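Local coordinates for protein halohydrin epoxidase A (Corynebacterium sp., PDB 4Z9F) that probably catalyses the reversible ring closure of vicinal halohydrins to epoxides with loss of hydrogen halide, at residues N178-P183 and F236-G241; Y173-N178 and A218-L223; V29-S34 and A55-E60; I3-H8 and D74-N79; M86-I91 and L141-L146. The protein carries 1 engineered substitution. All coordinates share one frame; numbering follows the deposited sequence.

Contact 1: N178-P183 and F236-G241; sequences NFFNNP and FAFTGG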
# COMPACT_ATOMS: atom_id res chain seq x y z
N ASN C 178 -11.25 12.62 4.16
CA ASN C 178 -10.61 13.93 4.04
C ASN C 178 -11.50 14.75 3.11
O ASN C 178 -12.24 14.20 2.30
CB ASN C 178 -9.17 13.84 3.50
CG ASN C 178 -8.33 15.07 3.85
OD1 ASN C 178 -8.80 16.01 4.51
ND2 ASN C 178 -7.06 15.06 3.42
N PHE C 179 -11.41 16.07 3.24
CA PHE C 179 -12.26 16.97 2.46
C PHE C 179 -13.72 16.56 2.55
O PHE C 179 -14.47 16.59 1.58
CB PHE C 179 -11.78 17.03 1.01
CG PHE C 179 -10.37 17.54 0.89
CD1 PHE C 179 -9.32 16.68 0.62
CD2 PHE C 179 -10.10 18.89 1.08
CE1 PHE C 179 -8.03 17.15 0.51
CE2 PHE C 179 -8.80 19.37 0.98
CZ PHE C 179 -7.77 18.50 0.69
N PHE C 180 -14.12 16.14 3.75
CA PHE C 180 -15.46 15.66 4.04
C PHE C 180 -16.20 16.75 4.81
O PHE C 180 -15.75 17.16 5.89
CB PHE C 180 -15.35 14.36 4.85
CG PHE C 180 -16.60 13.97 5.55
CD1 PHE C 180 -16.55 13.48 6.85
CD2 PHE C 180 -17.83 14.06 4.92
CE1 PHE C 180 -17.71 13.09 7.51
CE2 PHE C 180 -18.99 13.69 5.58
CZ PHE C 180 -18.92 13.21 6.87
N ASN C 181 -17.30 17.25 4.24
CA ASN C 181 -18.08 18.30 4.90
C ASN C 181 -18.65 17.77 6.21
O ASN C 181 -19.59 16.97 6.22
CB ASN C 181 -19.20 18.80 3.96
CG ASN C 181 -20.12 19.84 4.61
OD1 ASN C 181 -21.28 19.93 4.23
ND2 ASN C 181 -19.62 20.61 5.57
N ASN C 182 -18.07 18.20 7.31
CA ASN C 182 -18.43 17.69 8.62
C ASN C 182 -18.08 18.75 9.66
O ASN C 182 -17.21 19.59 9.41
CB ASN C 182 -17.72 16.35 8.91
CG ASN C 182 -16.28 16.52 9.32
OD1 ASN C 182 -16.00 16.81 10.48
ND2 ASN C 182 -15.35 16.31 8.38
N PRO C 183 -18.74 18.74 10.82
CA PRO C 183 -18.56 19.85 11.78
C PRO C 183 -17.18 19.92 12.40
O PRO C 183 -16.82 20.98 12.93
CB PRO C 183 -19.63 19.58 12.84
CG PRO C 183 -19.79 18.10 12.80
CD PRO C 183 -19.72 17.76 11.33
N PHE C 236 -11.40 2.17 3.34
CA PHE C 236 -12.01 2.90 2.23
C PHE C 236 -11.69 4.38 2.35
O PHE C 236 -12.08 5.03 3.33
CB PHE C 236 -13.54 2.72 2.18
CG PHE C 236 -13.98 1.28 2.13
CD1 PHE C 236 -14.64 0.71 3.21
CD2 PHE C 236 -13.75 0.51 1.01
CE1 PHE C 236 -15.04 -0.62 3.18
CE2 PHE C 236 -14.16 -0.82 0.96
CZ PHE C 236 -14.81 -1.38 2.05
N ALA C 237 -10.98 4.91 1.36
CA ALA C 237 -10.80 6.36 1.29
C ALA C 237 -12.14 7.02 0.99
O ALA C 237 -12.92 6.53 0.18
CB ALA C 237 -9.78 6.72 0.21
N PHE C 238 -12.39 8.15 1.65
CA PHE C 238 -13.58 8.97 1.39
C PHE C 238 -13.04 10.38 1.22
O PHE C 238 -13.14 11.21 2.12
CB PHE C 238 -14.62 8.84 2.53
CG PHE C 238 -15.92 9.55 2.27
CD1 PHE C 238 -16.98 8.90 1.68
CD2 PHE C 238 -16.08 10.89 2.63
CE1 PHE C 238 -18.18 9.55 1.43
CE2 PHE C 238 -17.27 11.55 2.39
CZ PHE C 238 -18.33 10.88 1.79
N THR C 239 -12.42 10.64 0.06
CA THR C 239 -11.60 11.84 -0.11
C THR C 239 -11.85 12.56 -1.43
O THR C 239 -11.13 13.52 -1.71
CB THR C 239 -10.10 11.49 -0.05
OG1 THR C 239 -9.72 10.75 -1.23
CG2 THR C 239 -9.76 10.67 1.20
N GLY C 240 -12.80 12.11 -2.25
CA GLY C 240 -13.02 12.68 -3.57
C GLY C 240 -11.88 12.43 -4.54
O GLY C 240 -11.69 13.23 -5.47
N GLY C 241 -11.12 11.35 -4.36
CA GLY C 241 -10.00 11.08 -5.25
C GLY C 241 -8.68 11.66 -4.81
O GLY C 241 -7.68 11.52 -5.53
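N178 N donates to F238 O at 3.1 Å, nearly straight at hydrogen (164°) but coming from above the carbonyl plane. The return touch is a CA-H...O contact: T239 CA lies 3.4 Å from N178 O with an angle of 172° at the hydrogen. Beside this backbone exchange, T239 CG2, set anti to the carbonyl carbon, packs on N178 CB at 4.0 Å. F180 and F238, both with CG anti to the backbone N, form an offset edge-to-face pair. The edge of F238 is turned to the face of F180, the planes stand at 85° and F238 CE2 comes within 3.6 Å of F180 CD2. Further out, N182 CB lies over a face of the F180 ring, offset to its rim, and N178 OD1 folds back to accept from F179 N at 2.9 Å. T239 OG1 is bonded to L243 N. The chain leaves the sheet here, in a loop that probably helps shape the halide site, as in related halohydrin dehalogenases. Helix 213-224 supplies M216 against both F180 and F238, helix 195-204 packs on F179, strand 170-177 meets F238 through I175, and P230 of the second subunit also packs on F238.

Contact 2: Y173-N178 and A218-L223; sequences YAIGPN and ALITFL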
# COMPACT_ATOMS: atom_id res chain seq x y z
N TYR C 173 -14.69 -2.64 9.23
CA TYR C 173 -14.28 -1.78 8.12
C TYR C 173 -13.68 -0.50 8.69
O TYR C 173 -13.99 -0.09 9.81
CB TYR C 173 -15.44 -1.38 7.20
CG TYR C 173 -16.38 -2.48 6.77
CD1 TYR C 173 -16.21 -3.12 5.54
CD2 TYR C 173 -17.44 -2.88 7.57
CE1 TYR C 173 -17.05 -4.13 5.13
CE2 TYR C 173 -18.30 -3.88 7.18
CZ TYR C 173 -18.09 -4.51 5.96
OH TYR C 173 -18.95 -5.50 5.55
N ALA C 174 -12.83 0.14 7.90
CA ALA C 174 -12.32 1.46 8.23
C ALA C 174 -12.65 2.43 7.11
O ALA C 174 -12.54 2.09 5.93
CB ALA C 174 -10.80 1.44 8.48
N ILE C 175 -13.10 3.62 7.47
CA ILE C 175 -13.32 4.70 6.52
C ILE C 175 -12.31 5.79 6.83
O ILE C 175 -12.12 6.16 8.01
CB ILE C 175 -14.76 5.22 6.57
CG1 ILE C 175 -15.74 4.08 6.32
CG2 ILE C 175 -14.95 6.34 5.54
CD1 ILE C 175 -17.20 4.46 6.45
N GLY C 176 -11.64 6.29 5.79
CA GLY C 176 -10.62 7.30 5.94
C GLY C 176 -11.00 8.58 5.21
O GLY C 176 -10.68 8.77 4.03
N PRO C 177 -11.69 9.47 5.91
CA PRO C 177 -12.17 10.70 5.26
C PRO C 177 -11.10 11.77 5.18
O PRO C 177 -10.18 11.84 6.00
CB PRO C 177 -13.32 11.17 6.18
CG PRO C 177 -13.50 10.08 7.23
CD PRO C 177 -12.19 9.34 7.29
N ASN C 178 -11.25 12.62 4.16
CA ASN C 178 -10.61 13.93 4.04
C ASN C 178 -11.50 14.75 3.11
O ASN C 178 -12.24 14.20 2.30
CB ASN C 178 -9.17 13.84 3.50
CG ASN C 178 -8.33 15.07 3.85
OD1 ASN C 178 -8.80 16.01 4.51
ND2 ASN C 178 -7.06 15.06 3.42
N ALA C 218 -24.53 7.32 3.03
CA ALA C 218 -24.84 6.24 2.11
C ALA C 218 -23.80 5.12 2.19
O ALA C 218 -24.15 3.94 2.10
CB ALA C 218 -24.94 6.77 0.68
N LEU C 219 -22.51 5.48 2.34
CA LEU C 219 -21.48 4.45 2.51
C LEU C 219 -21.71 3.66 3.79
O LEU C 219 -21.65 2.43 3.80
CB LEU C 219 -20.09 5.10 2.51
CG LEU C 219 -18.91 4.19 2.82
CD1 LEU C 219 -18.81 3.10 1.77
CD2 LEU C 219 -17.60 4.97 2.92
N ILE C 220 -22.02 4.36 4.89
CA ILE C 220 -22.21 3.70 6.18
C ILE C 220 -23.41 2.76 6.15
O ILE C 220 -23.34 1.64 6.66
CB ILE C 220 -22.32 4.76 7.29
CG1 ILE C 220 -20.93 5.33 7.62
CG2 ILE C 220 -22.96 4.18 8.54
CD1 ILE C 220 -20.93 6.44 8.66
N THR C 221 -24.53 3.19 5.56
CA THR C 221 -25.69 2.30 5.54
C THR C 221 -25.51 1.17 4.53
O THR C 221 -26.06 0.08 4.72
CB THR C 221 -26.98 3.07 5.26
OG1 THR C 221 -26.91 3.74 4.00
CG2 THR C 221 -27.27 4.08 6.37
N PHE C 222 -24.74 1.40 3.45
CA PHE C 222 -24.40 0.31 2.55
C PHE C 222 -23.56 -0.74 3.27
O PHE C 222 -23.81 -1.95 3.13
CB PHE C 222 -23.66 0.83 1.32
CG PHE C 222 -23.19 -0.25 0.40
CD1 PHE C 222 -24.08 -0.92 -0.42
CD2 PHE C 222 -21.85 -0.60 0.33
CE1 PHE C 222 -23.67 -1.91 -1.28
CE2 PHE C 222 -21.42 -1.61 -0.54
CZ PHE C 222 -22.34 -2.26 -1.34
N LEU C 223 -22.57 -0.31 4.06
CA LEU C 223 -21.79 -1.26 4.84
C LEU C 223 -22.67 -1.96 5.88
O LEU C 223 -22.64 -3.19 6.00
CB LEU C 223 -20.60 -0.58 5.51
CG LEU C 223 -19.53 -0.05 4.52
CD1 LEU C 223 -18.38 0.62 5.25
CD2 LEU C 223 -19.00 -1.17 3.60
O HOH W 1 -21.36 -5.40 6.92
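This is the packing of a helix on the parallel sheet of a Rossmann-type fold: helix 218-223 runs back along strand 173-177, antiparallel at 173° with the segment axes 11.0 Å apart. Y173 and I175 both direct their CB atoms at the helix, and L219 and L223 answer from the facing side. L223 reaches tip to tip with Y173 and lays its CD2 methyl over one face of the ring, a CH-pi contact 4.0 Å from the Y173 centroid and 18° off the normal. Its other branch, CD1, touches Y173 CG at 4.0 Å, so both methyls of L223 are in use. I175 CD1 fits among three helix residues, closest to L219 CD2 at 3.6 Å; I220 CG1 crosses it at 4.0 Å and L223 CD1 follows at 4.2 Å. At the far end of the tyrosine a water joins Y173 OH (2.8 Å) to the backbone, donating to L223 O (2.7 Å), which ties the ring's polar tip to the helix. I130 of strand 127-132 and F236 and F238 of strand 235-238 flank the layer, A17 of helix 14-23 meets I220, and F222 stacks on F222 of the second subunit.

Contact 3: V29-S34 and A55-E60; sequences VCHDAS and AEQKPE. Engineered in segment 29-34: S34 (natural residue Thr).
The two backbones pass without pairing, H31 CA standing 7.3 Å from E56 CA and A33 CA 6.6 Å from Q57 CA, so side chains and waters have to bridge them. Q57 does most of it. Its chain bends at chi2 (-59°) and brings the amide to the D32 carbonyl, where NE2 donates to D32 O at 2.9 Å (158°). The same nitrogen also donates to A55 O at 3.2 Å; both acceptors lie close to the amide plane, which fixes how the group is rotated. OE1 is left beside A33 CA at 3.2 Å. The meeting point lies at the C-terminal side of the Rossmann-type sheet, by strand 27-30, a place where dinucleotide-binding relatives commonly hold the adenosine end of their cofactor; halohydrin dehalogenases work without one. H31, with CG anti to the backbone N, crosses Q57 at about a right angle, the ring 23° from the amide plane. E56 O sits at the ring edge, 3.5 Å from H31 CD2, and a water in the ring plane links H31 NE2 (2.7 Å) to Q57, donating to both its O and its OE1. H31 ND1 is bonded to H8 N. D32 turns its CB away from Q57 and closes an Asx turn, OD1 accepting from S34 N and, through its anti lone pair, from the engineered S34 OG at 2.7 Å.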
# COMPACT_ATOMS: atom_id res chain seq x y z
N VAL C 29 -28.63 4.51 19.01
CA VAL C 29 -28.18 4.80 20.37
C VAL C 29 -26.84 5.53 20.29
O VAL C 29 -25.90 5.05 19.64
CB VAL C 29 -28.05 3.50 21.18
CG1 VAL C 29 -27.56 3.79 22.56
CG2 VAL C 29 -29.37 2.76 21.20
N CYS C 30 -26.75 6.68 20.96
CA CYS C 30 -25.67 7.64 20.73
C CYS C 30 -24.86 7.91 21.98
O CYS C 30 -25.42 8.10 23.07
CB CYS C 30 -26.24 8.97 20.20
SG CYS C 30 -27.05 8.80 18.62
N HIS C 31 -23.54 7.96 21.82
CA HIS C 31 -22.61 8.39 22.85
C HIS C 31 -22.05 9.75 22.47
O HIS C 31 -21.88 10.06 21.29
CB HIS C 31 -21.48 7.37 23.05
CG HIS C 31 -20.19 7.97 23.52
ND1 HIS C 31 -19.27 8.56 22.68
CD2 HIS C 31 -19.63 8.02 24.76
CE1 HIS C 31 -18.23 8.97 23.37
NE2 HIS C 31 -18.42 8.66 24.64
N ASP C 32 -21.79 10.57 23.49
CA ASP C 32 -21.10 11.84 23.29
C ASP C 32 -20.59 12.32 24.64
O ASP C 32 -21.18 12.01 25.68
CB ASP C 32 -22.01 12.89 22.64
CG ASP C 32 -21.25 14.10 22.13
OD1 ASP C 32 -21.34 15.18 22.75
OD2 ASP C 32 -20.54 13.97 21.09
N ALA C 33 -19.48 13.05 24.62
CA ALA C 33 -18.94 13.58 25.87
C ALA C 33 -19.93 14.50 26.56
O ALA C 33 -19.97 14.56 27.80
CB ALA C 33 -17.62 14.32 25.61
N SER C 34 -20.74 15.22 25.78
CA SER C 34 -21.66 16.18 26.36
C SER C 34 -22.84 15.50 27.04
O SER C 34 -23.57 16.16 27.79
CB SER C 34 -22.18 17.13 25.28
OG SER C 34 -23.04 16.45 24.38
N ALA C 55 -25.79 7.98 28.79
CA ALA C 55 -24.99 8.72 29.75
C ALA C 55 -23.57 8.19 29.85
O ALA C 55 -22.66 8.95 30.21
CB ALA C 55 -25.66 8.68 31.12
N GLU C 56 -23.35 6.91 29.52
CA GLU C 56 -22.06 6.28 29.79
C GLU C 56 -20.96 6.92 28.96
O GLU C 56 -21.15 7.22 27.78
CB GLU C 56 -22.13 4.78 29.51
CG GLU C 56 -22.79 3.99 30.64
CD GLU C 56 -24.32 4.11 30.66
OE1 GLU C 56 -24.96 3.50 31.56
OE2 GLU C 56 -24.86 4.82 29.77
N GLN C 57 -19.81 7.13 29.60
CA GLN C 57 -18.66 7.75 28.97
C GLN C 57 -17.49 6.80 28.78
O GLN C 57 -16.58 7.11 28.01
CB GLN C 57 -18.18 8.96 29.79
CG GLN C 57 -19.20 10.08 29.85
CD GLN C 57 -19.53 10.59 28.47
OE1 GLN C 57 -18.64 10.97 27.71
NE2 GLN C 57 -20.81 10.58 28.13
N LYS C 58 -17.50 5.63 29.48
CA LYS C 58 -16.34 4.77 29.30
C LYS C 58 -16.54 3.87 28.09
O LYS C 58 -17.64 3.36 27.86
CB LYS C 58 -16.09 3.93 30.55
CG LYS C 58 -15.53 4.76 31.70
CD LYS C 58 -15.34 3.92 32.96
CE LYS C 58 -14.90 4.80 34.12
NZ LYS C 58 -15.17 4.16 35.44
N PRO C 59 -15.50 3.69 27.27
CA PRO C 59 -15.69 2.91 26.04
C PRO C 59 -16.09 1.47 26.30
O PRO C 59 -16.89 0.92 25.54
CB PRO C 59 -14.33 3.01 25.34
CG PRO C 59 -13.36 3.27 26.45
CD PRO C 59 -14.10 4.11 27.45
N GLU C 60 -15.57 0.85 27.37
CA GLU C 60 -15.88 -0.54 27.65
C GLU C 60 -17.31 -0.75 28.14
O GLU C 60 -17.75 -1.90 28.23
CB GLU C 60 -14.92 -1.10 28.70
CG GLU C 60 -15.01 -0.37 30.04
CD GLU C 60 -13.89 0.63 30.25
OE1 GLU C 60 -13.25 0.59 31.33
OE2 GLU C 60 -13.64 1.46 29.35
O HOH W 2 -16.59 9.16 26.56
O HOH W 3 -22.43 9.14 26.16

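Contact 4: I3-H8 and D74-N79; sequences IALVTH and DTIVSN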
# COMPACT_ATOMS: atom_id res chain seq x y z
N ILE C 3 -30.72 -1.86 15.84
CA ILE C 3 -30.06 -0.96 16.77
C ILE C 3 -28.67 -0.65 16.24
O ILE C 3 -27.95 -1.56 15.79
CB ILE C 3 -29.96 -1.57 18.18
CG1 ILE C 3 -31.29 -2.25 18.57
CG2 ILE C 3 -29.56 -0.50 19.18
CD1 ILE C 3 -32.49 -1.36 18.45
N ALA C 4 -28.30 0.62 16.27
CA ALA C 4 -26.94 1.06 15.98
C ALA C 4 -26.40 1.85 17.16
O ALA C 4 -27.16 2.52 17.87
CB ALA C 4 -26.88 1.92 14.70
N LEU C 5 -25.10 1.71 17.38
CA LEU C 5 -24.37 2.51 18.35
C LEU C 5 -23.43 3.42 17.57
O LEU C 5 -22.72 2.95 16.69
CB LEU C 5 -23.60 1.62 19.33
CG LEU C 5 -22.55 2.31 20.20
CD1 LEU C 5 -23.18 3.35 21.14
CD2 LEU C 5 -21.74 1.29 20.98
N VAL C 6 -23.47 4.72 17.87
CA VAL C 6 -22.61 5.72 17.24
C VAL C 6 -21.91 6.49 18.34
O VAL C 6 -22.57 7.09 19.20
CB VAL C 6 -23.40 6.68 16.34
CG1 VAL C 6 -22.47 7.78 15.78
CG2 VAL C 6 -24.12 5.93 15.21
N THR C 7 -20.58 6.47 18.34
CA THR C 7 -19.85 7.22 19.34
C THR C 7 -19.63 8.66 18.86
O THR C 7 -19.76 8.96 17.67
CB THR C 7 -18.53 6.55 19.66
OG1 THR C 7 -17.74 6.47 18.47
CG2 THR C 7 -18.76 5.15 20.20
N HIS C 8 -19.31 9.53 19.81
CA HIS C 8 -19.05 10.96 19.54
C HIS C 8 -20.05 11.53 18.54
O HIS C 8 -19.69 12.13 17.52
CB HIS C 8 -17.61 11.15 19.07
CG HIS C 8 -16.59 10.73 20.08
ND1 HIS C 8 -16.30 11.47 21.20
CD2 HIS C 8 -15.78 9.64 20.13
CE1 HIS C 8 -15.35 10.87 21.90
NE2 HIS C 8 -15.02 9.76 21.27
N ASP C 74 -26.85 -4.26 15.72
CA ASP C 74 -26.60 -4.59 14.32
C ASP C 74 -25.34 -3.92 13.78
O ASP C 74 -24.59 -4.54 13.02
CB ASP C 74 -27.82 -4.19 13.47
CG ASP C 74 -27.56 -4.30 11.96
OD1 ASP C 74 -27.98 -5.32 11.36
OD2 ASP C 74 -26.98 -3.36 11.37
N THR C 75 -25.10 -2.67 14.17
CA THR C 75 -23.98 -1.89 13.66
C THR C 75 -23.41 -1.00 14.76
O THR C 75 -24.16 -0.38 15.53
CB THR C 75 -24.42 -1.02 12.47
OG1 THR C 75 -24.87 -1.86 11.40
CG2 THR C 75 -23.26 -0.14 11.98
N ILE C 76 -22.09 -0.97 14.85
CA ILE C 76 -21.38 -0.01 15.68
C ILE C 76 -20.60 0.90 14.74
O ILE C 76 -19.83 0.42 13.90
CB ILE C 76 -20.44 -0.69 16.69
CG1 ILE C 76 -21.23 -1.64 17.61
CG2 ILE C 76 -19.67 0.35 17.50
CD1 ILE C 76 -20.35 -2.47 18.52
N VAL C 77 -20.83 2.21 14.84
CA VAL C 77 -20.00 3.21 14.18
C VAL C 77 -19.06 3.77 15.23
O VAL C 77 -19.48 4.55 16.10
CB VAL C 77 -20.82 4.32 13.52
CG1 VAL C 77 -19.88 5.37 12.94
CG2 VAL C 77 -21.70 3.76 12.43
N SER C 78 -17.80 3.37 15.17
CA SER C 78 -16.79 3.85 16.10
C SER C 78 -16.22 5.14 15.52
O SER C 78 -15.23 5.12 14.78
CB SER C 78 -15.70 2.81 16.32
OG SER C 78 -14.81 3.24 17.33
N ASN C 79 -16.85 6.25 15.86
CA ASN C 79 -16.56 7.55 15.25
C ASN C 79 -15.61 8.31 16.18
O ASN C 79 -15.99 9.21 16.92
CB ASN C 79 -17.87 8.29 15.00
CG ASN C 79 -17.68 9.73 14.62
OD1 ASN C 79 -17.09 10.04 13.58
ND2 ASN C 79 -18.21 10.62 15.44
O HOH W 4 -15.59 5.03 19.19
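The H8 ring meets N79 O at its edge, near the ring plane, with CD2 3.2 Å from that oxygen; H31 and Y81 make edge-to-face pairs with the same ring. These residues follow two neighbouring strands, 3-6 and 73-79, that run parallel in the middle of the Rossmann-type sheet, axes 4.7 Å apart and 9° off. The N79 amide donates through ND2, in its own plane, to T7 O at 3.2 Å, while H11 O and A13 N give ND2 and OD1 partners in the loop before helix 14-23. I3 O accepts from D74 N and, weakly, from T75 N; then L5 N donates to T75 O (2.9 Å), V77 N to L5 O (2.7 Å, almost along the C=O axis) and T7 N to V77 O. L5 and I76 lie side by side on the face covered by helices 62-67 and 96-123; V6 and V77, likewise side by side with CG2 of V6 4.0 Å from CB of V77, share the other face with A4 and T75. N79 O is buried without a partner in the model. S78 OG is bonded to D80 and accepts from a water 2.7 Å from T7 OG1, which itself accepts from N79 N at 2.8 Å.

Contact 5: M86-I91 and L141-L146; sequences MNRLPI and LAYNPL
Two loops meet here beyond the C-terminal ends of their strands. Residues 86-91 lead from strand 73-79 to helix 96-123; residues 141-146 lead from strand 127-132 to helix 147-165. The touching parts, 87 to 91 and 143 to 146, run 81° apart. The guanidinium of R88 lies flat on the Y143 ring, planes 5° apart and centres 3.9 Å apart, a stacked cation-pi pair with NH1 3.4 Å from Y143 CE1. An R88 chain extended from CG to NE carries it there, and L141 CB backs the opposite face of the ring. Deeper in, N144 ND2 donates to N87 O at 2.7 Å; that carbonyl also accepts from a water, which donates to L89 O (2.7 Å) as well and accepts from L146 N (3.1 Å). P145 wedges between L89 and I91, its CD 3.3 Å from L89 O and its CB 3.6 Å from I91 CD1, while L146 CD1 comes within 3.5 Å of P90 O. A type I turn from L141 to N144 presents Y143 and N144 together. Helix 96-123 borders the contact, D98 touching L89 and I99 touching L146, and I111, Q115, S160 and A161 of the third subunit close around it.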
# COMPACT_ATOMS: atom_id res chain seq x y z
N MET C 86 -5.74 19.41 17.99
CA MET C 86 -4.81 18.37 18.43
C MET C 86 -4.42 17.44 17.30
O MET C 86 -3.33 16.85 17.34
CB MET C 86 -5.40 17.59 19.61
CG MET C 86 -5.60 18.42 20.87
SD MET C 86 -5.95 17.43 22.35
CE MET C 86 -4.32 16.81 22.76
N ASN C 87 -5.26 17.30 16.27
CA ASN C 87 -4.87 16.51 15.11
C ASN C 87 -3.60 17.05 14.46
O ASN C 87 -2.86 16.28 13.82
CB ASN C 87 -6.00 16.47 14.09
CG ASN C 87 -6.27 17.83 13.45
OD1 ASN C 87 -6.38 18.85 14.13
ND2 ASN C 87 -6.37 17.85 12.12
N ARG C 88 -3.29 18.33 14.65
CA ARG C 88 -2.11 18.93 14.04
C ARG C 88 -0.96 19.11 15.02
O ARG C 88 -0.04 19.87 14.73
CB ARG C 88 -2.48 20.28 13.41
CG ARG C 88 -3.24 20.14 12.12
CD ARG C 88 -3.63 21.49 11.58
NE ARG C 88 -3.90 21.43 10.16
CZ ARG C 88 -3.03 21.77 9.22
NH1 ARG C 88 -3.37 21.69 7.94
NH2 ARG C 88 -1.82 22.22 9.55
N LEU C 89 -0.99 18.42 16.16
CA LEU C 89 0.11 18.54 17.11
C LEU C 89 1.40 18.04 16.46
O LEU C 89 1.40 16.94 15.88
CB LEU C 89 -0.17 17.75 18.39
CG LEU C 89 -1.08 18.49 19.38
CD1 LEU C 89 -1.58 17.56 20.46
CD2 LEU C 89 -0.34 19.67 20.00
N PRO C 90 2.48 18.80 16.53
CA PRO C 90 3.78 18.35 16.02
C PRO C 90 4.47 17.48 17.06
O PRO C 90 4.01 17.31 18.19
CB PRO C 90 4.53 19.66 15.80
CG PRO C 90 4.01 20.56 16.89
CD PRO C 90 2.57 20.14 17.15
N ILE C 91 5.62 16.93 16.68
CA ILE C 91 6.37 16.11 17.63
C ILE C 91 7.10 16.99 18.65
O ILE C 91 7.02 16.75 19.86
CB ILE C 91 7.34 15.19 16.87
CG1 ILE C 91 6.55 14.27 15.94
CG2 ILE C 91 8.18 14.40 17.84
CD1 ILE C 91 7.37 13.79 14.78
N LEU C 141 0.79 12.72 6.28
CA LEU C 141 0.80 14.16 6.04
C LEU C 141 1.74 14.83 7.04
O LEU C 141 1.76 14.47 8.22
CB LEU C 141 -0.60 14.76 6.18
CG LEU C 141 -1.50 14.46 4.99
CD1 LEU C 141 -2.92 14.98 5.19
CD2 LEU C 141 -0.89 15.08 3.75
N ALA C 142 2.50 15.82 6.56
CA ALA C 142 3.54 16.45 7.37
C ALA C 142 3.02 16.97 8.70
O ALA C 142 3.74 16.94 9.71
CB ALA C 142 4.21 17.59 6.60
N TYR C 143 1.79 17.47 8.73
CA TYR C 143 1.31 18.18 9.91
C TYR C 143 0.53 17.28 10.85
O TYR C 143 -0.03 17.78 11.84
CB TYR C 143 0.47 19.38 9.49
CG TYR C 143 -0.47 19.12 8.32
CD1 TYR C 143 -1.74 18.60 8.53
CD2 TYR C 143 -0.09 19.43 7.01
CE1 TYR C 143 -2.62 18.38 7.46
CE2 TYR C 143 -0.95 19.21 5.94
CZ TYR C 143 -2.22 18.69 6.18
OH TYR C 143 -3.07 18.47 5.13
N ASN C 144 0.50 15.97 10.60
CA ASN C 144 -0.17 15.00 11.47
C ASN C 144 0.79 13.91 11.95
O ASN C 144 0.49 12.72 11.79
CB ASN C 144 -1.35 14.35 10.75
CG ASN C 144 -2.35 15.34 10.23
OD1 ASN C 144 -2.64 15.38 9.02
ND2 ASN C 144 -2.92 16.14 11.12
N PRO C 145 1.91 14.25 12.60
CA PRO C 145 2.89 13.21 12.95
C PRO C 145 2.56 12.44 14.22
O PRO C 145 3.28 11.48 14.54
CB PRO C 145 4.19 14.00 13.13
CG PRO C 145 3.70 15.35 13.66
CD PRO C 145 2.34 15.59 13.06
N LEU C 146 1.54 12.83 14.97
CA LEU C 146 1.07 12.05 16.11
C LEU C 146 -0.31 11.48 15.86
O LEU C 146 -0.56 10.30 16.17
CB LEU C 146 1.05 12.90 17.38
CG LEU C 146 2.44 13.40 17.80
CD1 LEU C 146 2.31 14.38 18.96
CD2 LEU C 146 3.34 12.23 18.17
O HOH W 5 -0.44 15.17 14.95

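In the fold
Contacts 1 to 4 all reach one parallel Rossmann-type sheet with strand order 52-53, 27-30, 3-6, 73-79, 127-132, 170-177, 235-238. Contact 3 falls within the chain between the two segments of contact 4, their centres 11 Å apart, and strands 27-30 and 3-6 pair between them. Contact 5 comes next along the chain. Contacts 2 and 1 alternate their segments, share N178, and pair strands 170-177 and 235-238, their centres 10 Å apart. I220 of contact 2 packs on V77 of contact 4, on the sheet face that carries V77. Contacts 1 and 3 lie on opposite sides of the chain's centre, 25 Å apart. Contact 5, off the sheet, borders the third subunit; contacts 1 and 2 border the second, so these parts also take part in subunit interfaces.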